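Local coordinates for beta-ketoacyl-[acyl-carrier-protein] synthase FabY (Pseudomonas aeruginosa, PDB 4CW4) that catalyses the condensation of acetyl-CoA with malonyl-ACP to acetoacetyl-ACP, the primer that starts fatty acid synthesis, at residues Gly17-Gly22 with Ala473-Ser478; Phe30-Ile35 with Arg84-Thr89; Pro96-Pro101 with Ala170-Thr175; Gly176-Glu181 with His188-Gln193; Thr288-Leu293 with Thr481-Gln486. One frame throughout, in Å; residues are numbered along the deposited sequence. Where two conformers were deposited one is given.

Contact 1 of 5, residues Gly17-Gly22 with Ala473-Ser478; sequences GYNAAG and AYVGHS
V475 meets A20, N19 and A21 at the turn of a beta hairpin between strands 10-19 and 22-23. V475 is the last residue of helix 472-475 and gives up the most surface here. Its CG1 does all the close touching and sits over the turn. The methyl CB of A21 lies 3.9 Å from V475 CG1, and the methyl CB of A20 lies 4.2 Å from V475 CG1. CG1 reaches the turn because it stands anti to the carbonyl carbon of V475 (chi1 -60°). The amide of N19 crosses the valine at a slant, with N19 OD1 3.9 Å from V475 CG1.

That amide has polar work of its own. N19 OD1 accepts a bond from A21 N at 2.9 Å, which makes an Asx turn. The donor is tilted 33° from the carbonyl plane. The Asx turn sits within a type I beta turn from N19 to G22, closed by the bond from G22 N to N19 O. The other end of the amide, N19 ND2, is bonded to D485 of helix 482-496. The side chain is therefore held at both ends, which fixes its rotation.

The two segments share no direct hydrogen bond. A water accepts a hydrogen bond from A20 N at 2.9 Å and lies 3.2 Å from V475 O, to which it can donate.

G476 follows with positive phi and leads to H477, a predicted active-site residue. The contact is buried and mainly apolar across the interface. Methyl packing, one water and an amide tied to D485 thus seat the turn against the backbone just before H477.

Contact 2 of 5, residues Phe30-Ile35 with Arg84-Thr89; sequences FRRMVI and RIFAST. With SO4 (sulfate ion), chain B.
R32 grips T89 side-on with two nitrogens, both directed at one oxygen. R32 NE donates to T89 OG1 at 2.8 Å with an N-H...O angle of 161°. R32 NH2 gives a longer bond to T89 OG1 of 3.2 Å. The oxygen lies in the guanidinium plane for both. T89 OG1 donates to I85 O at 2.8 Å, so the hydroxyl is fixed as an acceptor toward R32. R32 NH2 also reaches F86 O at 3.3 Å, in the carbonyl plane and on a lone pair.

Around this lies the packing. F86 CD1 sits over one face of the guanidinium, 3.6 Å from R32 CZ. The ring and guanidinium planes are 46° apart, so this is not a flat stack. R32 bends at chi2 (66°), which brings its end here. I35 CG2 touches the same ring at F86 CE1, 3.8 Å away. At the far end of 84-89, R84 NH1 and NH2 bind a sulfate ion, probably from the crystallisation liquor, which Y81, R80 and E67 also bind.

The contact joins the C-terminal ends of helices 28-33 and 74-87. Helix 40-53 packs on F86 and I85, and helix 482-496 lies against F30 and R31.

Contact 3 of 5, residues Pro96-Pro101 with Ala170-Thr175; sequences PQYLDP and AGQLPT
Y98 and Q172 make the main touch. The aliphatic CG of Q172 packs 3.5 Å from Y98 CE2, and Q172 OE1 comes within 3.2 Å of the same Y98 CE2. The amide stands steeply to the ring, with planes 74° apart. The phenol oxygen ends beside the start of L173, with Y98 OH 3.6 Å from L173 N. On the outer side, Q97 NE2 meets the methyl T175 CG2 at 3.9 Å.

No direct hydrogen bond crosses between the segments. A water does so instead. It donates to Y98 OH and to L173 O, each at 2.8 Å, and accepts from Q97 NE2. A bend in Q97 at chi2 (-91°) turns its amide back to this water.

The second shell fixes these groups. E365 is bonded to Y98 OH and also to L173 N. E95 takes Q97 NE2 and T175 OG1 and gives its backbone N to Q172 OE1. Q172 NE2 donates to A170 O at 3.0 Å and also to R93 O, so both its oxygen and its nitrogen are bonded.

Strands 91-93 and 169-171 form a two-stranded antiparallel sheet. The two loops run on from it and are pinned together by E95, E365 and one water, with R190 of helix 190-204 against Y98 and L173.

Contact 4 of 5, residues Gly176-Glu181 with His188-Gln193; sequences GFEPGE and HPRGLQ
G180 and Q193 are the closest backbone pair, with CA atoms 5.7 Å apart where the 3-10 segment 179-181 meets the first turn of helix 190-204. Q193 OE1 lies 3.4 Å from G180 CA. Q193 is extended beyond CG, and its NE2 makes a weak bond to H188 O. P179 packs its CB 4.3 Å from Q193 CB and faces M194 and V197 further along the helix.

R190 reaches back from the helix in a long extended chain, with CG anti to the backbone N (chi1 -178°). Its NH1 forms a long salt bridge of 3.9 Å with E178 OE1. The carboxylate and guanidinium planes are nearly perpendicular, so the two do not pair flat. The stronger partner is E365, which binds R190 NE.

Waters carry the rest. One donates to F177 O at 2.6 Å and accepts from R190 NH2 in the guanidinium plane. Another donates to E178 OE1 at 2.9 Å, accepts from G180 N, and has a weak bond to Q193 OE1.

P189 is the N-cap residue, and its carbonyl accepts from both L192 N and Q193 N. This is a helix start with its preceding connection folded back over the first turn, in the N-terminal ketosynthase domain.

Contact 5 of 5, residues Thr288-Leu293 with Thr481-Gln486; sequences TFLYNL and TASADQ
The ring of F289 lies between A484 and L293. A484 CB stands over one face, 3.7 Å from the centroid of the F289 ring and 15° off its normal, a CH-pi contact. The opposite face is covered by L293 CB, one turn along its own helix and offset toward the rim. The torsion of F289 sets this up: its CG is anti to the backbone N (chi1 166°), which carries the ring out toward helix 482-496. F289 CD2 also comes within 3.4 Å of A484 N.

S483 lies next to the ring and has two conformers. In the one given, OG is at the ring edge and accepts a weak bond from L290 N at 3.2 Å, which is therefore doubtful. Between the two helix starts, a water accepts from S483 N at 2.9 Å and weakly from F289 N.

The two helix segments approach to 8.0 Å between axes, at 77°. Small residues on helix 482-496 let the aromatic ring come close. Strand 307-314 touches F289, and strand 532-539 touches L290 and S483.

C286, inferred to be the active-site cysteine, comes just before helix 288-301. This is consistent with the thiolase fold, where the nucleophilic cysteine sits at the N-terminus of a buried central helix. The S483 side chain is about 7 Å from that of H439, a predicted active-site residue. The chemistry implies a mainly apolar seat for this helix start, made by F289 on A484, with a water between backbone amides.

From the N terminus, strand 10-19 enters contact 1, whose partner comes 451 residues later. Contact 1 therefore closes the longest loop, and contacts 2, 3 and 4 lie within it, one after another. Contact 2 ties helix 28-33 to the end of helix 74-87. Contact 3 joins the loops beyond strands 91-93 and 169-171. Contact 4 closes a short loop at helix 190-204. Contact 5 packs helix 288-301 against helix 482-496. It crosses contact 1, since 288-293 falls inside its loop and 481-486 just beyond. D485 bonds to both N19 and S478, linking these two. Contact 1 also touches contacts 2, 3 and 4, while contact 5 touches only contact 1.

Contact 1 of 5, residues Gly17-Gly22 with Ala473-Ser478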
# COMPACT_ATOMS: atom_id res chain seq x y z
N GLY A 17 -9.38 14.76 12.61
CA GLY A 17 -9.71 13.35 12.45
C GLY A 17 -10.57 12.85 13.58
O GLY A 17 -11.04 13.63 14.41
N TYR A 18 -10.74 11.53 13.63
CA TYR A 18 -11.65 10.86 14.56
C TYR A 18 -11.10 9.51 14.97
O TYR A 18 -10.67 8.70 14.13
CB TYR A 18 -13.03 10.67 13.93
CG TYR A 18 -13.68 12.01 13.63
CD1 TYR A 18 -14.40 12.69 14.61
CD2 TYR A 18 -13.55 12.61 12.38
CE1 TYR A 18 -14.97 13.92 14.37
CE2 TYR A 18 -14.09 13.85 12.14
CZ TYR A 18 -14.80 14.50 13.13
OH TYR A 18 -15.37 15.73 12.91
N ASN A 19 -11.12 9.28 16.27
CA ASN A 19 -10.85 7.97 16.84
C ASN A 19 -11.72 7.77 18.07
O ASN A 19 -12.67 8.54 18.28
CB ASN A 19 -9.36 7.77 17.10
CG ASN A 19 -8.79 8.73 18.12
OD1 ASN A 19 -9.51 9.28 18.96
ND2 ASN A 19 -7.48 8.88 18.10
N ALA A 20 -11.41 6.76 18.88
CA ALA A 20 -12.25 6.43 20.02
C ALA A 20 -12.32 7.55 21.05
O ALA A 20 -13.21 7.54 21.90
CB ALA A 20 -11.76 5.14 20.68
N ALA A 21 -11.40 8.51 20.99
CA ALA A 21 -11.41 9.63 21.95
C ALA A 21 -12.25 10.82 21.46
O ALA A 21 -12.49 11.75 22.21
CB ALA A 21 -9.98 10.08 22.25
N GLY A 22 -12.69 10.77 20.21
CA GLY A 22 -13.50 11.82 19.60
C GLY A 22 -12.83 12.55 18.45
O GLY A 22 -12.01 11.98 17.71
N ALA A 473 -3.31 2.82 25.09
CA ALA A 473 -4.06 2.53 26.31
C ALA A 473 -5.48 3.09 26.22
O ALA A 473 -6.44 2.50 26.74
CB ALA A 473 -3.35 3.12 27.51
N TYR A 474 -5.58 4.26 25.59
CA TYR A 474 -6.85 4.96 25.43
C TYR A 474 -7.66 4.53 24.22
O TYR A 474 -8.87 4.33 24.33
CB TYR A 474 -6.62 6.47 25.34
CG TYR A 474 -5.99 7.09 26.56
CD1 TYR A 474 -6.78 7.39 27.67
CD2 TYR A 474 -4.63 7.36 26.63
CE1 TYR A 474 -6.24 7.96 28.81
CE2 TYR A 474 -4.08 7.92 27.78
CZ TYR A 474 -4.89 8.23 28.86
OH TYR A 474 -4.37 8.79 30.00
N VAL A 475 -7.01 4.45 23.05
CA VAL A 475 -7.74 4.30 21.80
C VAL A 475 -7.43 3.03 21.04
O VAL A 475 -7.89 2.84 19.93
CB VAL A 475 -7.50 5.53 20.86
CG1 VAL A 475 -7.95 6.81 21.55
CG2 VAL A 475 -6.01 5.62 20.43
N GLY A 476 -6.67 2.13 21.65
CA GLY A 476 -6.30 0.90 20.99
C GLY A 476 -5.37 1.16 19.82
O GLY A 476 -4.79 2.24 19.69
N HIS A 477 -5.23 0.13 18.99
CA HIS A 477 -4.27 0.08 17.91
C HIS A 477 -4.99 0.18 16.57
O HIS A 477 -5.61 -0.78 16.12
CB HIS A 477 -3.53 -1.24 18.01
CG HIS A 477 -2.31 -1.33 17.15
ND1 HIS A 477 -2.12 -0.50 16.07
CD2 HIS A 477 -1.22 -2.13 17.21
CE1 HIS A 477 -0.95 -0.77 15.51
NE2 HIS A 477 -0.39 -1.75 16.19
N SER A 478 -4.92 1.35 15.94
CA SER A 478 -5.63 1.60 14.68
C SER A 478 -4.81 1.27 13.44
O SER A 478 -5.12 1.72 12.33
CB SER A 478 -6.11 3.05 14.63
OG SER A 478 -4.99 3.92 14.71
O HOH W 1 -9.90 4.48 18.03

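Contact 2 of 5, residues Phe30-Ile35 with Arg84-Thr89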
# COMPACT_ATOMS: atom_id res chain seq x y z
N PHE A 30 -7.50 14.58 22.65
CA PHE A 30 -6.50 14.64 23.70
C PHE A 30 -7.16 14.97 25.02
O PHE A 30 -6.91 14.33 26.03
CB PHE A 30 -5.44 15.70 23.35
CG PHE A 30 -4.43 15.91 24.44
CD1 PHE A 30 -3.35 15.07 24.57
CD2 PHE A 30 -4.57 16.94 25.34
CE1 PHE A 30 -2.41 15.27 25.56
CE2 PHE A 30 -3.64 17.12 26.35
CZ PHE A 30 -2.57 16.28 26.47
N ARG A 31 -8.04 15.96 25.00
CA ARG A 31 -8.69 16.36 26.23
C ARG A 31 -9.53 15.22 26.81
O ARG A 31 -9.58 15.06 28.02
CB ARG A 31 -9.55 17.60 26.02
CG ARG A 31 -8.77 18.89 25.96
CD ARG A 31 -9.74 20.05 25.86
NE ARG A 31 -9.84 20.51 24.51
CZ ARG A 31 -10.65 21.49 24.11
NH1 ARG A 31 -11.58 21.99 24.92
NH2 ARG A 31 -10.59 21.92 22.87
N ARG A 32 -10.21 14.45 25.97
CA ARG A 32 -10.94 13.29 26.48
C ARG A 32 -9.97 12.33 27.19
O ARG A 32 -10.31 11.76 28.24
CB ARG A 32 -11.68 12.56 25.37
CG ARG A 32 -12.17 11.14 25.74
CD ARG A 32 -13.22 11.18 26.81
NE ARG A 32 -13.63 9.85 27.25
CZ ARG A 32 -13.15 9.20 28.31
NH1 ARG A 32 -12.20 9.74 29.05
NH2 ARG A 32 -13.62 8.00 28.63
N MET A 33 -8.79 12.13 26.61
CA MET A 33 -7.85 11.21 27.21
C MET A 33 -7.35 11.70 28.58
O MET A 33 -7.15 10.88 29.47
CB MET A 33 -6.71 10.90 26.25
CG MET A 33 -7.20 10.17 25.02
SD MET A 33 -5.93 9.58 23.89
CE MET A 33 -5.75 10.99 22.80
N VAL A 34 -7.19 13.01 28.74
CA VAL A 34 -6.75 13.56 30.04
C VAL A 34 -7.84 14.37 30.71
O VAL A 34 -7.58 15.36 31.38
CB VAL A 34 -5.45 14.38 29.89
CG1 VAL A 34 -4.32 13.49 29.38
CG2 VAL A 34 -5.66 15.59 28.98
N ILE A 35 -9.08 13.90 30.58
CA ILE A 35 -10.24 14.75 30.86
C ILE A 35 -10.27 15.22 32.31
O ILE A 35 -10.61 16.37 32.60
CB ILE A 35 -11.53 14.03 30.45
CG1 ILE A 35 -12.71 15.01 30.39
CG2 ILE A 35 -11.83 12.83 31.36
CD1 ILE A 35 -12.73 15.88 29.17
N ARG A 84 -22.10 8.50 30.97
CA ARG A 84 -22.43 7.88 29.67
C ARG A 84 -21.39 8.15 28.59
O ARG A 84 -21.04 7.27 27.82
CB ARG A 84 -23.79 8.35 29.18
CG ARG A 84 -24.97 7.61 29.82
CD ARG A 84 -26.29 8.21 29.42
NE ARG A 84 -26.58 9.40 30.20
CZ ARG A 84 -27.71 10.11 30.10
NH1 ARG A 84 -28.63 9.74 29.21
NH2 ARG A 84 -27.91 11.17 30.87
N ILE A 85 -20.92 9.40 28.53
CA ILE A 85 -19.92 9.78 27.54
C ILE A 85 -18.66 8.96 27.77
O ILE A 85 -18.11 8.39 26.82
CB ILE A 85 -19.60 11.29 27.62
CG1 ILE A 85 -20.83 12.10 27.19
CG2 ILE A 85 -18.40 11.62 26.75
CD1 ILE A 85 -20.80 13.59 27.61
N PHE A 86 -18.24 8.82 29.02
CA PHE A 86 -17.02 8.10 29.31
C PHE A 86 -17.15 6.63 28.97
O PHE A 86 -16.22 6.03 28.43
CB PHE A 86 -16.63 8.24 30.78
CG PHE A 86 -16.24 9.65 31.21
CD1 PHE A 86 -15.79 10.58 30.30
CD2 PHE A 86 -16.34 10.02 32.52
CE1 PHE A 86 -15.44 11.85 30.70
CE2 PHE A 86 -16.00 11.29 32.94
CZ PHE A 86 -15.55 12.21 32.03
N ALA A 87 -18.31 6.06 29.25
CA ALA A 87 -18.54 4.65 29.00
C ALA A 87 -18.66 4.32 27.51
O ALA A 87 -18.49 3.17 27.12
CB ALA A 87 -19.80 4.17 29.75
N SER A 88 -18.98 5.32 26.70
CA SER A 88 -19.23 5.15 25.26
C SER A 88 -18.13 5.77 24.38
O SER A 88 -18.34 6.04 23.19
CB SER A 88 -20.57 5.76 24.89
OG SER A 88 -21.63 5.01 25.47
N THR A 89 -16.97 5.96 24.98
CA THR A 89 -15.77 6.38 24.28
C THR A 89 -14.62 5.46 24.71
O THR A 89 -14.75 4.69 25.66
CB THR A 89 -15.41 7.84 24.61
OG1 THR A 89 -15.44 8.05 26.02
CG2 THR A 89 -16.37 8.80 23.91
S SO4 B . -31.40 12.37 29.01
O1 SO4 B . -32.71 12.37 29.65
O2 SO4 B . -31.38 13.36 27.93
O3 SO4 B . -30.38 12.71 30.01
O4 SO4 B . -31.13 11.05 28.45

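Contact 3 of 5, residues Pro96-Pro101 with Ala170-Thr175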
# COMPACT_ATOMS: atom_id res chain seq x y z
N PRO A 96 -23.03 -3.23 18.99
CA PRO A 96 -23.77 -3.89 17.91
C PRO A 96 -23.69 -3.25 16.54
O PRO A 96 -23.94 -3.92 15.54
CB PRO A 96 -25.23 -3.87 18.38
CG PRO A 96 -25.20 -3.48 19.80
CD PRO A 96 -23.89 -2.87 20.13
N GLN A 97 -23.37 -1.97 16.49
CA GLN A 97 -23.26 -1.27 15.22
C GLN A 97 -22.08 -1.80 14.37
O GLN A 97 -22.00 -1.51 13.18
CB GLN A 97 -23.17 0.25 15.42
CG GLN A 97 -21.96 0.77 16.20
CD GLN A 97 -22.20 0.87 17.69
OE1 GLN A 97 -23.07 0.19 18.24
NE2 GLN A 97 -21.43 1.73 18.36
N TYR A 98 -21.18 -2.57 15.00
CA TYR A 98 -20.11 -3.28 14.29
C TYR A 98 -20.45 -4.74 14.05
O TYR A 98 -20.46 -5.22 12.92
CB TYR A 98 -18.79 -3.20 15.08
CG TYR A 98 -18.38 -1.78 15.32
CD1 TYR A 98 -17.69 -1.07 14.36
CD2 TYR A 98 -18.74 -1.13 16.48
CE1 TYR A 98 -17.35 0.26 14.55
CE2 TYR A 98 -18.41 0.18 16.69
CZ TYR A 98 -17.72 0.87 15.73
OH TYR A 98 -17.43 2.18 15.99
N LEU A 99 -20.67 -5.46 15.15
CA LEU A 99 -20.91 -6.90 15.12
C LEU A 99 -21.27 -7.35 16.53
O LEU A 99 -21.08 -6.61 17.50
CB LEU A 99 -19.67 -7.66 14.65
CG LEU A 99 -18.37 -7.33 15.41
CD1 LEU A 99 -18.11 -8.40 16.47
CD2 LEU A 99 -17.18 -7.18 14.48
N ASP A 100 -21.80 -8.57 16.64
CA ASP A 100 -22.04 -9.16 17.94
C ASP A 100 -20.90 -10.13 18.20
O ASP A 100 -20.84 -11.18 17.56
CB ASP A 100 -23.38 -9.89 17.93
CG ASP A 100 -23.75 -10.48 19.28
OD1 ASP A 100 -22.87 -10.67 20.14
OD2 ASP A 100 -24.95 -10.80 19.44
N PRO A 101 -20.04 -9.83 19.18
CA PRO A 101 -18.88 -10.71 19.34
C PRO A 101 -19.22 -12.06 19.94
O PRO A 101 -18.32 -12.88 20.07
CB PRO A 101 -17.95 -9.88 20.25
CG PRO A 101 -18.92 -9.08 21.06
CD PRO A 101 -19.99 -8.69 20.11
N ALA A 170 -12.69 -3.43 21.40
CA ALA A 170 -12.09 -2.64 20.31
C ALA A 170 -12.12 -1.16 20.64
O ALA A 170 -12.95 -0.72 21.45
CB ALA A 170 -12.83 -2.88 19.02
N GLY A 171 -11.24 -0.40 19.99
CA GLY A 171 -11.30 1.06 20.02
C GLY A 171 -12.25 1.55 18.95
O GLY A 171 -11.96 1.46 17.76
N GLN A 172 -13.39 2.07 19.39
CA GLN A 172 -14.53 2.42 18.54
C GLN A 172 -14.82 3.90 18.59
O GLN A 172 -14.73 4.50 19.66
CB GLN A 172 -15.77 1.66 19.05
CG GLN A 172 -15.65 0.15 18.90
CD GLN A 172 -16.53 -0.59 19.89
OE1 GLN A 172 -17.71 -0.81 19.64
NE2 GLN A 172 -15.95 -0.99 21.01
N LEU A 173 -15.18 4.50 17.46
CA LEU A 173 -15.65 5.88 17.49
C LEU A 173 -16.74 6.06 18.53
O LEU A 173 -17.47 5.11 18.85
CB LEU A 173 -16.18 6.32 16.12
CG LEU A 173 -15.18 6.37 14.96
CD1 LEU A 173 -15.75 7.05 13.73
CD2 LEU A 173 -13.88 7.03 15.38
N PRO A 174 -16.86 7.28 19.09
CA PRO A 174 -17.89 7.50 20.11
C PRO A 174 -19.29 7.03 19.69
O PRO A 174 -19.75 7.31 18.57
CB PRO A 174 -17.86 9.01 20.32
CG PRO A 174 -16.43 9.40 19.99
CD PRO A 174 -16.09 8.51 18.82
N THR A 175 -19.96 6.31 20.58
CA THR A 175 -21.23 5.69 20.24
C THR A 175 -22.23 6.76 19.83
O THR A 175 -22.47 7.72 20.58
CB THR A 175 -21.79 4.91 21.40
OG1 THR A 175 -20.81 3.99 21.88
CG2 THR A 175 -23.08 4.16 21.00
O HOH W 2 -19.32 3.71 17.33

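Contact 4 of 5, residues Gly176-Glu181 with His188-Gln193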
# COMPACT_ATOMS: atom_id res chain seq x y z
N GLY A 176 -22.80 6.59 18.64
CA GLY A 176 -23.78 7.54 18.13
C GLY A 176 -23.26 8.42 17.02
O GLY A 176 -24.03 8.96 16.23
N PHE A 177 -21.94 8.56 16.94
CA PHE A 177 -21.31 9.32 15.87
C PHE A 177 -21.18 8.43 14.65
O PHE A 177 -20.58 7.36 14.72
CB PHE A 177 -19.94 9.81 16.32
CG PHE A 177 -19.25 10.67 15.31
CD1 PHE A 177 -19.77 11.89 14.92
CD2 PHE A 177 -18.07 10.25 14.72
CE1 PHE A 177 -19.11 12.70 13.99
CE2 PHE A 177 -17.42 11.03 13.79
CZ PHE A 177 -17.94 12.25 13.43
N GLU A 178 -21.73 8.87 13.53
CA GLU A 178 -21.77 8.07 12.31
C GLU A 178 -21.26 8.86 11.12
O GLU A 178 -22.00 9.66 10.55
CB GLU A 178 -23.19 7.58 12.03
CG GLU A 178 -23.75 6.62 13.08
CD GLU A 178 -23.33 5.17 12.86
OE1 GLU A 178 -22.42 4.91 12.04
OE2 GLU A 178 -23.93 4.29 13.53
N PRO A 179 -19.99 8.64 10.73
CA PRO A 179 -19.42 9.42 9.63
C PRO A 179 -20.24 9.36 8.35
O PRO A 179 -20.35 10.36 7.65
CB PRO A 179 -18.05 8.78 9.43
CG PRO A 179 -17.69 8.25 10.76
CD PRO A 179 -18.99 7.72 11.31
N GLY A 180 -20.84 8.21 8.06
CA GLY A 180 -21.61 8.05 6.85
C GLY A 180 -22.83 8.95 6.72
O GLY A 180 -23.31 9.18 5.61
N GLU A 181 -23.35 9.43 7.85
CA GLU A 181 -24.53 10.30 7.84
C GLU A 181 -24.18 11.74 7.51
O GLU A 181 -25.06 12.57 7.29
CB GLU A 181 -25.23 10.26 9.21
CG GLU A 181 -25.74 8.89 9.59
CD GLU A 181 -26.35 8.86 10.98
OE1 GLU A 181 -26.24 9.86 11.73
OE2 GLU A 181 -26.95 7.82 11.33
N HIS A 188 -19.86 3.70 -0.08
CA HIS A 188 -18.48 3.85 0.38
C HIS A 188 -18.17 2.93 1.56
O HIS A 188 -18.91 2.92 2.54
CB HIS A 188 -18.24 5.28 0.83
CG HIS A 188 -18.32 6.27 -0.28
ND1 HIS A 188 -18.36 7.63 -0.05
CD2 HIS A 188 -18.39 6.11 -1.62
CE1 HIS A 188 -18.42 8.26 -1.21
NE2 HIS A 188 -18.45 7.36 -2.17
N PRO A 189 -17.05 2.18 1.49
CA PRO A 189 -16.56 1.52 2.70
C PRO A 189 -16.36 2.49 3.86
O PRO A 189 -16.08 3.70 3.66
CB PRO A 189 -15.21 0.96 2.27
CG PRO A 189 -15.31 0.79 0.80
CD PRO A 189 -16.15 1.95 0.35
N ARG A 190 -16.48 1.97 5.08
CA ARG A 190 -16.37 2.79 6.29
C ARG A 190 -15.04 3.55 6.34
O ARG A 190 -15.01 4.70 6.73
CB ARG A 190 -16.53 1.92 7.53
CG ARG A 190 -16.47 2.69 8.84
CD ARG A 190 -16.91 1.81 9.99
NE ARG A 190 -16.80 2.48 11.28
CZ ARG A 190 -17.72 3.29 11.78
NH1 ARG A 190 -18.83 3.56 11.10
NH2 ARG A 190 -17.54 3.84 12.97
N GLY A 191 -13.95 2.92 5.90
CA GLY A 191 -12.66 3.59 5.91
C GLY A 191 -12.62 4.81 5.00
O GLY A 191 -11.90 5.76 5.27
N LEU A 192 -13.39 4.78 3.92
CA LEU A 192 -13.44 5.92 3.02
C LEU A 192 -14.31 7.02 3.60
O LEU A 192 -13.96 8.19 3.48
CB LEU A 192 -13.90 5.51 1.62
CG LEU A 192 -13.01 4.47 0.93
CD1 LEU A 192 -13.32 4.42 -0.57
CD2 LEU A 192 -11.51 4.69 1.17
N GLN A 193 -15.43 6.66 4.23
CA GLN A 193 -16.24 7.63 4.95
C GLN A 193 -15.40 8.35 5.99
O GLN A 193 -15.45 9.57 6.10
CB GLN A 193 -17.41 6.93 5.63
CG GLN A 193 -18.34 6.18 4.69
CD GLN A 193 -19.36 5.36 5.41
OE1 GLN A 193 -19.46 5.41 6.63
NE2 GLN A 193 -20.14 4.63 4.67
O HOH W 3 -19.73 4.96 14.28
O HOH W 4 -21.16 5.69 9.50

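Contact 5 of 5, residues Thr288-Leu293 with Thr481-Gln486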
# COMPACT_ATOMS: atom_id res chain seq x y z
N THR A 288 2.84 2.50 9.49
CA THR A 288 2.49 3.13 8.22
C THR A 288 2.41 4.66 8.23
O THR A 288 2.93 5.30 7.32
CB THR A 288 1.17 2.50 7.69
OG1 THR A 288 1.45 1.21 7.15
CG2 THR A 288 0.50 3.35 6.63
N PHE A 289 1.78 5.27 9.23
CA PHE A 289 1.66 6.72 9.15
C PHE A 289 3.02 7.40 9.09
O PHE A 289 3.18 8.36 8.37
CB PHE A 289 0.80 7.29 10.28
CG PHE A 289 0.93 8.78 10.41
CD1 PHE A 289 0.26 9.63 9.55
CD2 PHE A 289 1.77 9.32 11.36
CE1 PHE A 289 0.39 10.98 9.66
CE2 PHE A 289 1.91 10.69 11.46
CZ PHE A 289 1.22 11.52 10.61
N LEU A 290 3.98 6.89 9.85
CA LEU A 290 5.31 7.47 9.82
C LEU A 290 5.98 7.27 8.46
O LEU A 290 6.77 8.10 8.05
CB LEU A 290 6.18 6.91 10.96
CG LEU A 290 5.80 7.36 12.39
CD1 LEU A 290 6.79 6.79 13.41
CD2 LEU A 290 5.78 8.87 12.48
N TYR A 291 5.67 6.17 7.76
CA TYR A 291 6.17 6.01 6.41
C TYR A 291 5.61 7.08 5.46
O TYR A 291 6.34 7.67 4.65
CB TYR A 291 5.84 4.61 5.88
CG TYR A 291 6.64 3.45 6.45
CD1 TYR A 291 6.95 3.35 7.79
CD2 TYR A 291 7.06 2.42 5.63
CE1 TYR A 291 7.67 2.27 8.29
CE2 TYR A 291 7.77 1.35 6.12
CZ TYR A 291 8.08 1.28 7.46
OH TYR A 291 8.79 0.22 7.97
N ASN A 292 4.32 7.37 5.57
CA ASN A 292 3.72 8.46 4.81
C ASN A 292 4.36 9.80 5.23
O ASN A 292 4.60 10.68 4.41
CB ASN A 292 2.20 8.51 5.03
CG ASN A 292 1.44 7.51 4.18
OD1 ASN A 292 1.87 7.13 3.09
ND2 ASN A 292 0.28 7.11 4.68
N LEU A 293 4.62 9.95 6.52
CA LEU A 293 5.17 11.21 7.03
C LEU A 293 6.60 11.41 6.53
O LEU A 293 6.99 12.53 6.22
CB LEU A 293 5.10 11.27 8.56
CG LEU A 293 5.48 12.58 9.24
CD1 LEU A 293 4.56 13.68 8.81
CD2 LEU A 293 5.44 12.44 10.76
N THR A 481 -3.13 3.83 11.07
CA THR A 481 -3.30 5.16 11.65
C THR A 481 -2.65 5.27 13.03
O THR A 481 -2.67 6.34 13.63
CB THR A 481 -4.81 5.48 11.73
OG1 THR A 481 -5.40 5.12 10.48
CG2 THR A 481 -5.08 6.94 12.01
N ALA A 482 -2.07 4.19 13.51
CA ALA A 482 -1.59 4.16 14.89
C ALA A 482 -0.64 5.31 15.23
O ALA A 482 -0.79 5.98 16.24
CB ALA A 482 -0.93 2.85 15.20
N SER A 483 0.36 5.54 14.39
CA SER A 483 1.33 6.57 14.70
C SER A 483 0.82 7.98 14.43
O SER A 483 1.41 8.92 14.92
CB SER A 483 2.69 6.30 14.05
OG SER A 483 2.59 6.07 12.65
N ALA A 484 -0.29 8.12 13.72
CA ALA A 484 -0.98 9.40 13.64
C ALA A 484 -1.73 9.68 14.97
O ALA A 484 -1.72 10.79 15.45
CB ALA A 484 -1.96 9.44 12.46
N ASP A 485 -2.38 8.67 15.54
CA ASP A 485 -2.96 8.83 16.88
C ASP A 485 -1.88 9.32 17.87
O ASP A 485 -2.14 10.17 18.73
CB ASP A 485 -3.54 7.51 17.41
CG ASP A 485 -4.77 7.04 16.65
OD1 ASP A 485 -5.51 7.87 16.06
OD2 ASP A 485 -5.02 5.81 16.70
N GLN A 486 -0.68 8.75 17.76
CA GLN A 486 0.44 9.17 18.60
C GLN A 486 0.83 10.63 18.36
O GLN A 486 0.93 11.42 19.30
CB GLN A 486 1.67 8.27 18.39
CG GLN A 486 1.48 6.82 18.81
CD GLN A 486 2.66 5.95 18.36
OE1 GLN A 486 2.82 5.65 17.18
NE2 GLN A 486 3.49 5.58 19.28
O HOH W 5 1.02 3.81 12.16